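Local coordinates for putative outer membrane protein (LpxR) (Salmonella typhimurium, PDB 3FID) that acts as a lipid A deacylase of the outer membrane, modifying lipopolysaccharide by removing acyl chains, at residues H43-A48 against L87-L92; N95-R100 against G147-T152; G163-V168 against T184-N189. All blocks are in the same frame, centred on the assembly; numbering follows the deposited sequence.

Contact 1: residues H43-A48 against L87-L92; sequences HDLTDA and LEWNSL. With ZN (zinc ion), chain D; ZN (zinc ion), chain C.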
loop_
_atom_site.group_PDB
_atom_site.type_symbol
_atom_site.label_atom_id
_atom_site.label_comp_id
_atom_site.label_asym_id
_atom_site.label_seq_id
_atom_site.Cartn_x
_atom_site.Cartn_y
_atom_site.Cartn_z
ATOM N N HIS A 43 4.913 -6.138 -17.599
ATOM C CA HIS A 43 5.288 -6.286 -19.002
ATOM C C HIS A 43 4.260 -5.580 -19.885
ATOM O O HIS A 43 3.087 -5.786 -19.712
ATOM C CB HIS A 43 5.378 -7.771 -19.360
ATOM C CG HIS A 43 5.748 -8.024 -20.788
ATOM N ND1 HIS A 43 6.961 -7.653 -21.317
ATOM C CD2 HIS A 43 5.049 -8.584 -21.804
ATOM C CE1 HIS A 43 7.003 -7.984 -22.596
ATOM N NE2 HIS A 43 5.858 -8.561 -22.911
ATOM N N ASP A 44 4.719 -4.738 -20.815
ATOM C CA ASP A 44 3.811 -4.096 -21.769
ATOM C C ASP A 44 3.459 -5.056 -22.884
ATOM O O ASP A 44 4.319 -5.446 -23.666
ATOM C CB ASP A 44 4.391 -2.786 -22.341
ATOM C CG ASP A 44 5.834 -2.921 -22.833
ATOM O OD1 ASP A 44 6.596 -3.777 -22.314
ATOM O OD2 ASP A 44 6.228 -2.140 -23.748
ATOM N N LEU A 45 2.197 -5.463 -22.940
ATOM C CA LEU A 45 1.706 -6.255 -24.065
ATOM C C LEU A 45 1.493 -5.385 -25.311
ATOM O O LEU A 45 1.739 -5.822 -26.433
ATOM C CB LEU A 45 0.461 -7.048 -23.687
ATOM C CG LEU A 45 0.808 -8.306 -22.876
ATOM C CD1 LEU A 45 0.726 -7.994 -21.414
ATOM C CD2 LEU A 45 -0.146 -9.445 -23.210
ATOM N N THR A 46 1.063 -4.147 -25.083
ATOM C CA THR A 46 0.979 -3.115 -26.095
ATOM C C THR A 46 1.428 -1.827 -25.420
ATOM O O THR A 46 1.772 -1.836 -24.230
ATOM C CB THR A 46 -0.462 -2.919 -26.621
ATOM O OG1 THR A 46 -1.279 -2.321 -25.602
ATOM C CG2 THR A 46 -1.087 -4.237 -27.053
ATOM N N ASP A 47 1.444 -0.726 -26.166
ATOM C CA ASP A 47 1.729 0.586 -25.573
ATOM C C ASP A 47 0.651 0.950 -24.555
ATOM O O ASP A 47 0.910 1.717 -23.637
ATOM C CB ASP A 47 1.820 1.680 -26.648
ATOM C CG ASP A 47 3.161 1.665 -27.392
ATOM O OD1 ASP A 47 3.328 2.464 -28.339
ATOM O OD2 ASP A 47 4.043 0.846 -27.041
ATOM N N ALA A 48 -0.545 0.393 -24.717
ATOM C CA ALA A 48 -1.674 0.746 -23.844
ATOM C C ALA A 48 -1.877 -0.159 -22.605
ATOM O O ALA A 48 -2.565 0.239 -21.667
ATOM C CB ALA A 48 -2.942 0.812 -24.649
ATOM N N LEU A 87 -1.449 -11.468 -10.031
ATOM C CA LEU A 87 -1.336 -10.997 -11.390
ATOM C C LEU A 87 -2.346 -9.874 -11.579
ATOM O O LEU A 87 -3.427 -9.891 -10.965
ATOM C CB LEU A 87 -1.712 -12.136 -12.344
ATOM C CG LEU A 87 -0.704 -13.277 -12.501
ATOM C CD1 LEU A 87 -1.411 -14.465 -13.156
ATOM C CD2 LEU A 87 0.517 -12.806 -13.313
ATOM N N GLU A 88 -2.020 -8.918 -12.445
ATOM C CA GLU A 88 -2.929 -7.812 -12.711
ATOM C C GLU A 88 -2.832 -7.306 -14.149
ATOM O O GLU A 88 -1.738 -7.167 -14.676
ATOM C CB GLU A 88 -2.562 -6.666 -11.788
ATOM C CG GLU A 88 -3.529 -5.514 -11.761
ATOM C CD GLU A 88 -2.894 -4.323 -11.099
ATOM O OE1 GLU A 88 -2.194 -3.565 -11.799
ATOM O OE2 GLU A 88 -3.066 -4.177 -9.865
ATOM N N TRP A 89 -3.986 -6.995 -14.739
ATOM C CA TRP A 89 -4.086 -6.331 -16.037
ATOM C C TRP A 89 -4.239 -4.820 -15.792
ATOM O O TRP A 89 -5.063 -4.416 -14.989
ATOM C CB TRP A 89 -5.310 -6.904 -16.770
ATOM C CG TRP A 89 -5.542 -6.344 -18.122
ATOM C CD1 TRP A 89 -6.523 -5.458 -18.497
ATOM C CD2 TRP A 89 -4.802 -6.651 -19.302
ATOM N NE1 TRP A 89 -6.421 -5.183 -19.850
ATOM C CE2 TRP A 89 -5.372 -5.902 -20.364
ATOM C CE3 TRP A 89 -3.700 -7.478 -19.565
ATOM C CZ2 TRP A 89 -4.884 -5.962 -21.671
ATOM C CZ3 TRP A 89 -3.195 -7.528 -20.874
ATOM C CH2 TRP A 89 -3.800 -6.781 -21.913
ATOM N N ASN A 90 -3.430 -3.996 -16.442
ATOM C CA ASN A 90 -3.479 -2.520 -16.295
ATOM C C ASN A 90 -3.570 -1.907 -17.687
ATOM O O ASN A 90 -2.659 -2.093 -18.478
ATOM C CB ASN A 90 -2.196 -2.030 -15.602
ATOM C CG ASN A 90 -2.183 -0.514 -15.339
ATOM O OD1 ASN A 90 -3.211 0.150 -15.337
ATOM N ND2 ASN A 90 -1.015 0.013 -15.093
ATOM N N SER A 91 -4.657 -1.204 -18.012
ATOM C CA SER A 91 -4.870 -0.830 -19.406
ATOM C C SER A 91 -5.527 0.539 -19.604
ATOM O O SER A 91 -6.450 0.897 -18.892
ATOM C CB SER A 91 -5.723 -1.893 -20.087
ATOM O OG SER A 91 -5.969 -1.521 -21.422
ATOM N N LEU A 92 -5.022 1.293 -20.576
ATOM C CA LEU A 92 -5.746 2.455 -21.076
ATOM C C LEU A 92 -6.791 1.948 -22.075
ATOM O O LEU A 92 -6.444 1.527 -23.180
ATOM C CB LEU A 92 -4.795 3.464 -21.729
ATOM C CG LEU A 92 -3.691 4.046 -20.829
ATOM C CD1 LEU A 92 -2.953 5.141 -21.557
ATOM C CD2 LEU A 92 -4.243 4.592 -19.516
HETATM ZN ZN ZN D . 8.654 -6.728 -20.505
HETATM ZN ZN ZN C . 8.624 -3.500 -21.771
#
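L45 and W89 bring their side chains together obliquely at one end of the LpxR β-barrel, where the turn after strand 33-44 leans over strand 80-94. The leucine points toward the strand and touches it with a single methyl, CD1, which lies 4.0 Å from W89 CZ3 on the six-membered part of the indole. On the other partner, CG is anti to the backbone N (chi1 -179°), and the far end of the ring comes nearer to the turn than its CB does. The indole is also tied to strand 97-108: its NE1 hydrogen-bonds Y99 OH, and the W89 and Y99 rings meet with their planes at about 45°.

The second point of contact is at A48, whose CB lies 4.4 Å from L92 CB. Here the turn already behaves as an extension of strand 49-60: the A48-L92 bond adds one step to the antiparallel pairing that joins E88 with S52 and N90 with Q50. Within the turn, T46 OG1 accepts from A48 N at 2.9 Å, an ST turn that fixes the peptide just before the carbonyl that bonds to L92.

H43 and D44, at the end of strand 33-44 and not in contact with 87-92, bind two zinc ions 3.5 Å apart (ZN of chain D to ZN of chain C). H43 ND1 binds the chain D ion at 2.1 Å, and D44 OD1 binds the chain C ion. S1 OG contributes to both sites, and Y41 OH to that of H43, tying the chain's N-terminus to the barrel end.

A48 O receives L92 N at 2.9 Å with an almost straight N-H...O angle of 168°, while S91 CA approaches the same oxygen at 3.4 Å.

Contact 2: residues N95-R100 against G147-T152; sequences NWLRYR and GMVSLT. With CXE (pentaethylene glycol monodecyl ether), chain M.
L97 and V149 meet through methyl groups, CD1 of the leucine lying 3.6 Å from CG2 of the valine. The same L97 CD1 also touches L151 CD2. That L151 methyl in turn meets the edge of the W96 indole, in the ring plane and 3.9 Å from CE3, while L97 CB lies over one face of the ring, toward its rim. The decyl chain of a bound pentaethylene glycol monodecyl ether runs over these residues, its C6 at 3.8 Å from L97 CD1 and its C9 at 3.7 Å from L151 CG. This is the lipid-facing surface expected of an outer-membrane β-barrel, here on the adjacent antiparallel strands 97-108 and 140-157.

Backbone bonds join the two strands in hydrogen-bonded pairs, R98 with S150 and R100 with M148, two bonds to each. Past the last regular pair, T152 N reaches W96 O at 3.1 Å from well above the carbonyl plane (62° out of it).

On the face opposite the detergent, the polar groups look into the barrel. R100 NH2 passes M148 SD at 3.7 Å, but its hydrogen bonds go to L202 O and N197 O, and NH1 forms a salt bridge with E88. R98 has CG anti to its backbone N (chi1 172°) and its chain bends at chi3; its guanidinium bonds N90 OD1, S195 OG and H209 ND1.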
loop_
_atom_site.group_PDB
_atom_site.type_symbol
_atom_site.label_atom_id
_atom_site.label_comp_id
_atom_site.label_asym_id
_atom_site.label_seq_id
_atom_site.Cartn_x
_atom_site.Cartn_y
_atom_site.Cartn_z
ATOM N N ASN A 95 -8.141 7.216 -24.382
ATOM C CA ASN A 95 -7.397 8.402 -23.880
ATOM C C ASN A 95 -8.011 9.042 -22.631
ATOM O O ASN A 95 -7.405 9.922 -22.008
ATOM C CB ASN A 95 -7.267 9.490 -24.960
ATOM C CG ASN A 95 -5.898 9.486 -25.679
ATOM O OD1 ASN A 95 -5.212 8.456 -25.795
ATOM N ND2 ASN A 95 -5.515 10.655 -26.192
ATOM N N TRP A 96 -9.218 8.607 -22.286
ATOM C CA TRP A 96 -9.964 9.183 -21.171
ATOM C C TRP A 96 -10.313 8.171 -20.066
ATOM O O TRP A 96 -10.967 8.546 -19.104
ATOM C CB TRP A 96 -11.239 9.885 -21.663
ATOM C CG TRP A 96 -12.125 8.986 -22.463
ATOM C CD1 TRP A 96 -12.079 8.786 -23.825
ATOM C CD2 TRP A 96 -13.196 8.151 -21.971
ATOM N NE1 TRP A 96 -13.045 7.871 -24.205
ATOM C CE2 TRP A 96 -13.747 7.469 -23.093
ATOM C CE3 TRP A 96 -13.745 7.914 -20.698
ATOM C CZ2 TRP A 96 -14.813 6.564 -22.977
ATOM C CZ3 TRP A 96 -14.822 7.011 -20.586
ATOM C CH2 TRP A 96 -15.333 6.344 -21.722
ATOM N N LEU A 97 -9.878 6.911 -20.210
ATOM C CA LEU A 97 -10.183 5.856 -19.235
ATOM C C LEU A 97 -8.989 4.930 -19.006
ATOM O O LEU A 97 -8.408 4.426 -19.965
ATOM C CB LEU A 97 -11.370 5.007 -19.695
ATOM C CG LEU A 97 -12.031 4.229 -18.547
ATOM C CD1 LEU A 97 -13.245 5.001 -18.028
ATOM C CD2 LEU A 97 -12.402 2.813 -18.917
ATOM N N ARG A 98 -8.628 4.719 -17.738
ATOM C CA ARG A 98 -7.736 3.629 -17.351
ATOM C C ARG A 98 -8.501 2.615 -16.489
ATOM O O ARG A 98 -9.305 2.999 -15.645
ATOM C CB ARG A 98 -6.501 4.155 -16.605
ATOM C CG ARG A 98 -5.613 3.044 -16.002
ATOM C CD ARG A 98 -4.483 3.607 -15.146
ATOM N NE ARG A 98 -3.467 4.331 -15.917
ATOM C CZ ARG A 98 -2.508 3.767 -16.647
ATOM N NH1 ARG A 98 -1.630 4.538 -17.280
ATOM N NH2 ARG A 98 -2.444 2.440 -16.790
ATOM N N TYR A 99 -8.280 1.318 -16.722
ATOM C CA TYR A 99 -8.801 0.307 -15.791
ATOM C C TYR A 99 -7.756 -0.758 -15.419
ATOM O O TYR A 99 -6.772 -0.983 -16.141
ATOM C CB TYR A 99 -10.099 -0.326 -16.301
ATOM C CG TYR A 99 -9.891 -1.254 -17.467
ATOM C CD1 TYR A 99 -9.769 -2.628 -17.265
ATOM C CD2 TYR A 99 -9.799 -0.754 -18.772
ATOM C CE1 TYR A 99 -9.555 -3.500 -18.344
ATOM C CE2 TYR A 99 -9.568 -1.604 -19.855
ATOM C CZ TYR A 99 -9.455 -2.974 -19.631
ATOM O OH TYR A 99 -9.253 -3.829 -20.683
ATOM N N ARG A 100 -8.002 -1.408 -14.284
ATOM C CA ARG A 100 -7.129 -2.453 -13.767
ATOM C C ARG A 100 -7.968 -3.569 -13.212
ATOM O O ARG A 100 -9.024 -3.328 -12.638
ATOM C CB ARG A 100 -6.237 -1.915 -12.656
ATOM C CG ARG A 100 -5.149 -1.039 -13.150
ATOM C CD ARG A 100 -3.970 -1.154 -12.239
ATOM N NE ARG A 100 -3.969 -0.071 -11.311
ATOM C CZ ARG A 100 -3.571 -0.184 -10.049
ATOM N NH1 ARG A 100 -3.144 -1.348 -9.540
ATOM N NH2 ARG A 100 -3.633 0.877 -9.298
ATOM N N GLY A 147 -10.250 -4.410 -8.576
ATOM C CA GLY A 147 -10.543 -3.687 -9.818
ATOM C C GLY A 147 -10.471 -2.201 -9.567
ATOM O O GLY A 147 -10.750 -1.746 -8.453
ATOM N N MET A 148 -10.081 -1.455 -10.605
ATOM C CA MET A 148 -10.071 0.003 -10.538
ATOM C C MET A 148 -10.499 0.577 -11.882
ATOM O O MET A 148 -10.143 0.043 -12.932
ATOM C CB MET A 148 -8.682 0.517 -10.162
ATOM C CG MET A 148 -8.626 2.023 -9.944
ATOM S SD MET A 148 -6.952 2.581 -9.643
ATOM C CE MET A 148 -6.600 3.105 -11.328
ATOM N N VAL A 149 -11.299 1.638 -11.841
ATOM C CA VAL A 149 -11.491 2.469 -13.031
ATOM C C VAL A 149 -11.271 3.936 -12.709
ATOM O O VAL A 149 -11.722 4.426 -11.682
ATOM C CB VAL A 149 -12.868 2.236 -13.715
ATOM C CG1 VAL A 149 -14.004 2.549 -12.785
ATOM C CG2 VAL A 149 -12.982 3.084 -14.991
ATOM N N SER A 150 -10.595 4.627 -13.627
ATOM C CA SER A 150 -10.231 6.018 -13.444
ATOM C C SER A 150 -10.530 6.752 -14.734
ATOM O O SER A 150 -10.249 6.236 -15.805
ATOM C CB SER A 150 -8.722 6.122 -13.160
ATOM O OG SER A 150 -8.338 7.470 -12.955
ATOM N N LEU A 151 -11.123 7.940 -14.625
ATOM C CA LEU A 151 -11.154 8.872 -15.740
ATOM C C LEU A 151 -9.839 9.623 -15.724
ATOM O O LEU A 151 -9.213 9.773 -14.667
ATOM C CB LEU A 151 -12.325 9.849 -15.609
ATOM C CG LEU A 151 -13.718 9.228 -15.558
ATOM C CD1 LEU A 151 -14.716 10.319 -15.156
ATOM C CD2 LEU A 151 -14.102 8.611 -16.907
ATOM N N THR A 152 -9.400 10.062 -16.897
ATOM C CA THR A 152 -8.051 10.597 -17.052
ATOM C C THR A 152 -7.948 11.950 -17.809
ATOM O O THR A 152 -7.075 12.106 -18.675
ATOM C CB THR A 152 -7.105 9.552 -17.732
ATOM O OG1 THR A 152 -7.511 9.346 -19.089
ATOM C CG2 THR A 152 -7.143 8.218 -17.028
HETATM C C1 CXE M . -17.387 2.308 -22.024
HETATM C C2 CXE M . -17.941 2.345 -20.613
HETATM C C3 CXE M . -17.554 3.636 -19.891
HETATM C C4 CXE M . -17.222 3.398 -18.417
HETATM C C5 CXE M . -17.358 4.673 -17.586
HETATM C C6 CXE M . -16.607 4.524 -16.265
HETATM C C7 CXE M . -16.387 5.845 -15.524
HETATM C C8 CXE M . -16.017 5.573 -14.064
HETATM C C9 CXE M . -15.318 6.739 -13.362
HETATM C C10 CXE M . -15.892 6.957 -11.966
HETATM O O11 CXE M . -15.147 7.958 -11.274
HETATM C C12 CXE M . -15.959 8.788 -10.426
HETATM C C13 CXE M . -15.526 8.706 -8.952
HETATM O O14 CXE M . -15.584 9.988 -8.314
HETATM C C15 CXE M . -15.044 9.994 -6.989
HETATM C C16 CXE M . -14.395 11.338 -6.643
HETATM O O17 CXE M . -14.612 11.629 -5.255
HETATM C C18 CXE M . -13.477 12.143 -4.543
HETATM C C19 CXE M . -13.820 12.329 -3.060
HETATM O O20 CXE M . -12.960 11.540 -2.221
HETATM C C21 CXE M . -13.326 11.531 -0.836
HETATM C C22 CXE M . -12.186 12.173 -0.056
HETATM O O23 CXE M . -12.385 12.110 1.353
HETATM C C24 CXE M . -11.745 13.193 2.024
HETATM C C25 CXE M . -12.768 13.898 2.889
HETATM O O26 CXE M . -12.202 15.086 3.414
#

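Contact 3: residues G163-V168 against T184-N189; sequences GFYPEV and TVALGN. With CXE (pentaethylene glycol monodecyl ether), chain M.
Y165 O is held by two donors: T184 N at 3.2 Å, which stands well above the carbonyl plane (52° out of it), and a water at 2.9 Å. The water also bonds T184 OG1, so it bridges the strands beside their direct link. The return bond of the pair is shorter and better directed, Y165 N reaching T184 O at 2.7 Å nearly along the C=O axis. G163 and A186 form the next hydrogen-bonded pair; the non-hydrogen-bonded pair F164-V185 lies between them. The segments thus make the antiparallel β-hairpin of strands 160-173 and 176-188, part of the β-barrel wall.

On the face that carries F164 and V185, the phenyl ring turns its edge to the valine, CD1 meeting V185 CG1 in the ring plane at 3.9 Å. P166 CD lies over one face of this ring, offset toward the rim. On the sheet face of Y165, T184 and A186, the tyrosine has CG anti to its carbonyl carbon (chi1 -51°); its ring reaches the partner strand with CD1 3.4 Å from T184 O and the edge at CE1 meeting A186 CB. Its OH comes to 3.4 Å from G163 CA, a close approach possible because the glycine has no side chain on that side.

Further along strand 160-173, V168 CG2 touches C10 of the bound pentaethylene glycol monodecyl ether at 3.8 Å, near where the alkyl tail gives way to the glycol chain.

Strand 140-157 flanks the hairpin through backbone bonds of F164 with P153 and V168 with V149, and strand 215-228 through V185 with A221. Inside the barrel, Y165 touches S195 and T184 touches F199, both from the loop region after helix 191-194.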
loop_
_atom_site.group_PDB
_atom_site.type_symbol
_atom_site.label_atom_id
_atom_site.label_comp_id
_atom_site.label_asym_id
_atom_site.label_seq_id
_atom_site.Cartn_x
_atom_site.Cartn_y
_atom_site.Cartn_z
ATOM N N GLY A 163 -2.994 16.549 -14.670
ATOM C CA GLY A 163 -4.216 15.773 -14.770
ATOM C C GLY A 163 -4.986 15.630 -13.467
ATOM O O GLY A 163 -4.454 15.881 -12.395
ATOM N N PHE A 164 -6.249 15.236 -13.593
ATOM C CA PHE A 164 -7.182 15.027 -12.472
ATOM C C PHE A 164 -7.737 13.637 -12.685
ATOM O O PHE A 164 -8.244 13.328 -13.765
ATOM C CB PHE A 164 -8.307 16.079 -12.515
ATOM C CG PHE A 164 -9.458 15.812 -11.567
ATOM C CD1 PHE A 164 -9.260 15.782 -10.180
ATOM C CD2 PHE A 164 -10.767 15.629 -12.075
ATOM C CE1 PHE A 164 -10.327 15.547 -9.306
ATOM C CE2 PHE A 164 -11.839 15.403 -11.217
ATOM C CZ PHE A 164 -11.616 15.362 -9.822
ATOM N N TYR A 165 -7.645 12.770 -11.678
ATOM C CA TYR A 165 -7.969 11.370 -11.942
ATOM C C TYR A 165 -8.968 10.838 -10.927
ATOM O O TYR A 165 -8.564 10.204 -9.953
ATOM C CB TYR A 165 -6.677 10.515 -11.965
ATOM C CG TYR A 165 -5.611 11.097 -12.873
ATOM C CD1 TYR A 165 -4.585 11.887 -12.376
ATOM C CD2 TYR A 165 -5.660 10.867 -14.249
ATOM C CE1 TYR A 165 -3.626 12.437 -13.229
ATOM C CE2 TYR A 165 -4.724 11.409 -15.087
ATOM C CZ TYR A 165 -3.710 12.191 -14.573
ATOM O OH TYR A 165 -2.799 12.726 -15.437
ATOM N N PRO A 166 -10.274 11.111 -11.143
ATOM C CA PRO A 166 -11.271 10.520 -10.264
ATOM C C PRO A 166 -11.401 9.039 -10.592
ATOM O O PRO A 166 -11.256 8.629 -11.781
ATOM C CB PRO A 166 -12.545 11.315 -10.583
ATOM C CG PRO A 166 -12.400 11.718 -11.989
ATOM C CD PRO A 166 -10.895 11.949 -12.192
ATOM N N GLU A 167 -11.606 8.237 -9.544
ATOM C CA GLU A 167 -11.503 6.790 -9.646
ATOM C C GLU A 167 -12.452 6.087 -8.666
ATOM O O GLU A 167 -12.839 6.648 -7.621
ATOM C CB GLU A 167 -10.032 6.322 -9.455
ATOM C CG GLU A 167 -9.399 6.635 -8.057
ATOM C CD GLU A 167 -9.716 5.577 -7.019
ATOM O OE1 GLU A 167 -10.027 4.424 -7.355
ATOM O OE2 GLU A 167 -9.624 5.944 -5.769
ATOM N N VAL A 168 -12.859 4.880 -9.052
ATOM C CA VAL A 168 -13.566 3.927 -8.188
ATOM C C VAL A 168 -12.762 2.621 -8.131
ATOM O O VAL A 168 -12.253 2.151 -9.161
ATOM C CB VAL A 168 -15.009 3.631 -8.717
ATOM C CG1 VAL A 168 -15.736 2.632 -7.790
ATOM C CG2 VAL A 168 -15.799 4.926 -8.805
ATOM N N THR A 184 -6.858 11.596 -7.686
ATOM C CA THR A 184 -5.468 11.975 -7.584
ATOM C C THR A 184 -5.311 13.155 -8.534
ATOM O O THR A 184 -5.997 13.201 -9.545
ATOM C CB THR A 184 -4.549 10.786 -8.035
ATOM O OG1 THR A 184 -4.823 9.623 -7.228
ATOM C CG2 THR A 184 -3.050 11.126 -7.913
ATOM N N VAL A 185 -4.470 14.123 -8.176
ATOM C CA VAL A 185 -3.987 15.110 -9.150
ATOM C C VAL A 185 -2.495 14.879 -9.337
ATOM O O VAL A 185 -1.792 14.484 -8.394
ATOM C CB VAL A 185 -4.282 16.573 -8.715
ATOM C CG1 VAL A 185 -5.779 16.850 -8.891
ATOM C CG2 VAL A 185 -3.834 16.844 -7.260
ATOM N N ALA A 186 -2.014 15.066 -10.555
ATOM C CA ALA A 186 -0.609 14.826 -10.849
ATOM C C ALA A 186 -0.099 15.803 -11.885
ATOM O O ALA A 186 -0.853 16.273 -12.750
ATOM C CB ALA A 186 -0.387 13.386 -11.335
ATOM N N LEU A 187 1.180 16.105 -11.782
ATOM C CA LEU A 187 1.891 16.766 -12.857
ATOM C C LEU A 187 3.174 16.012 -13.146
ATOM O O LEU A 187 3.791 15.441 -12.231
ATOM C CB LEU A 187 2.171 18.216 -12.480
ATOM C CG LEU A 187 3.266 18.599 -11.519
ATOM C CD1 LEU A 187 4.570 18.832 -12.319
ATOM C CD2 LEU A 187 2.829 19.894 -10.814
ATOM N N GLY A 188 3.615 16.051 -14.398
ATOM C CA GLY A 188 4.753 15.219 -14.822
ATOM C C GLY A 188 5.000 15.367 -16.312
ATOM O O GLY A 188 4.229 16.030 -17.002
ATOM N N ASN A 189 6.061 14.743 -16.811
ATOM C CA ASN A 189 6.362 14.813 -18.255
ATOM C C ASN A 189 5.832 13.650 -19.073
ATOM O O ASN A 189 6.127 13.538 -20.265
ATOM C CB ASN A 189 7.859 15.074 -18.498
ATOM C CG ASN A 189 8.731 13.916 -18.107
ATOM O OD1 ASN A 189 8.300 13.011 -17.389
ATOM N ND2 ASN A 189 9.972 13.924 -18.587
HETATM C C1 CXE M . -17.387 2.308 -22.024
HETATM C C2 CXE M . -17.941 2.345 -20.613
HETATM C C3 CXE M . -17.554 3.636 -19.891
HETATM C C4 CXE M . -17.222 3.398 -18.417
HETATM C C5 CXE M . -17.358 4.673 -17.586
HETATM C C6 CXE M . -16.607 4.524 -16.265
HETATM C C7 CXE M . -16.387 5.845 -15.524
HETATM C C8 CXE M . -16.017 5.573 -14.064
HETATM C C9 CXE M . -15.318 6.739 -13.362
HETATM C C10 CXE M . -15.892 6.957 -11.966
HETATM O O11 CXE M . -15.147 7.958 -11.274
HETATM C C12 CXE M . -15.959 8.788 -10.426
HETATM C C13 CXE M . -15.526 8.706 -8.952
HETATM O O14 CXE M . -15.584 9.988 -8.314
HETATM C C15 CXE M . -15.044 9.994 -6.989
HETATM C C16 CXE M . -14.395 11.338 -6.643
HETATM O O17 CXE M . -14.612 11.629 -5.255
HETATM C C18 CXE M . -13.477 12.143 -4.543
HETATM C C19 CXE M . -13.820 12.329 -3.060
HETATM O O20 CXE M . -12.960 11.540 -2.221
HETATM C C21 CXE M . -13.326 11.531 -0.836
HETATM C C22 CXE M . -12.186 12.173 -0.056
HETATM O O23 CXE M . -12.385 12.110 1.353
HETATM C C24 CXE M . -11.745 13.193 2.024
HETATM C C25 CXE M . -12.768 13.898 2.889
HETATM O O26 CXE M . -12.202 15.086 3.414
HETATM O O HOH W 1 -6.600 8.363 -8.747
#

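The three contacts follow one another along the chain and step round the same barrel wall. Contacts 1 and 2 have centres 12 Å apart and meet where strand 80-94 pairs with strand 97-108; contacts 2 and 3, 11 Å apart, meet where strand 140-157 pairs with strand 160-173. Contacts 1 and 3 are 19 Å apart between centres and do not touch, their nearest atoms being about 8 Å apart. Contact 1 carries a pair of zinc ions at the barrel end, whereas contacts 2 and 3 share one detergent molecule across their outer surface, in a position consistent with the lipid-facing belt of this membrane enzyme.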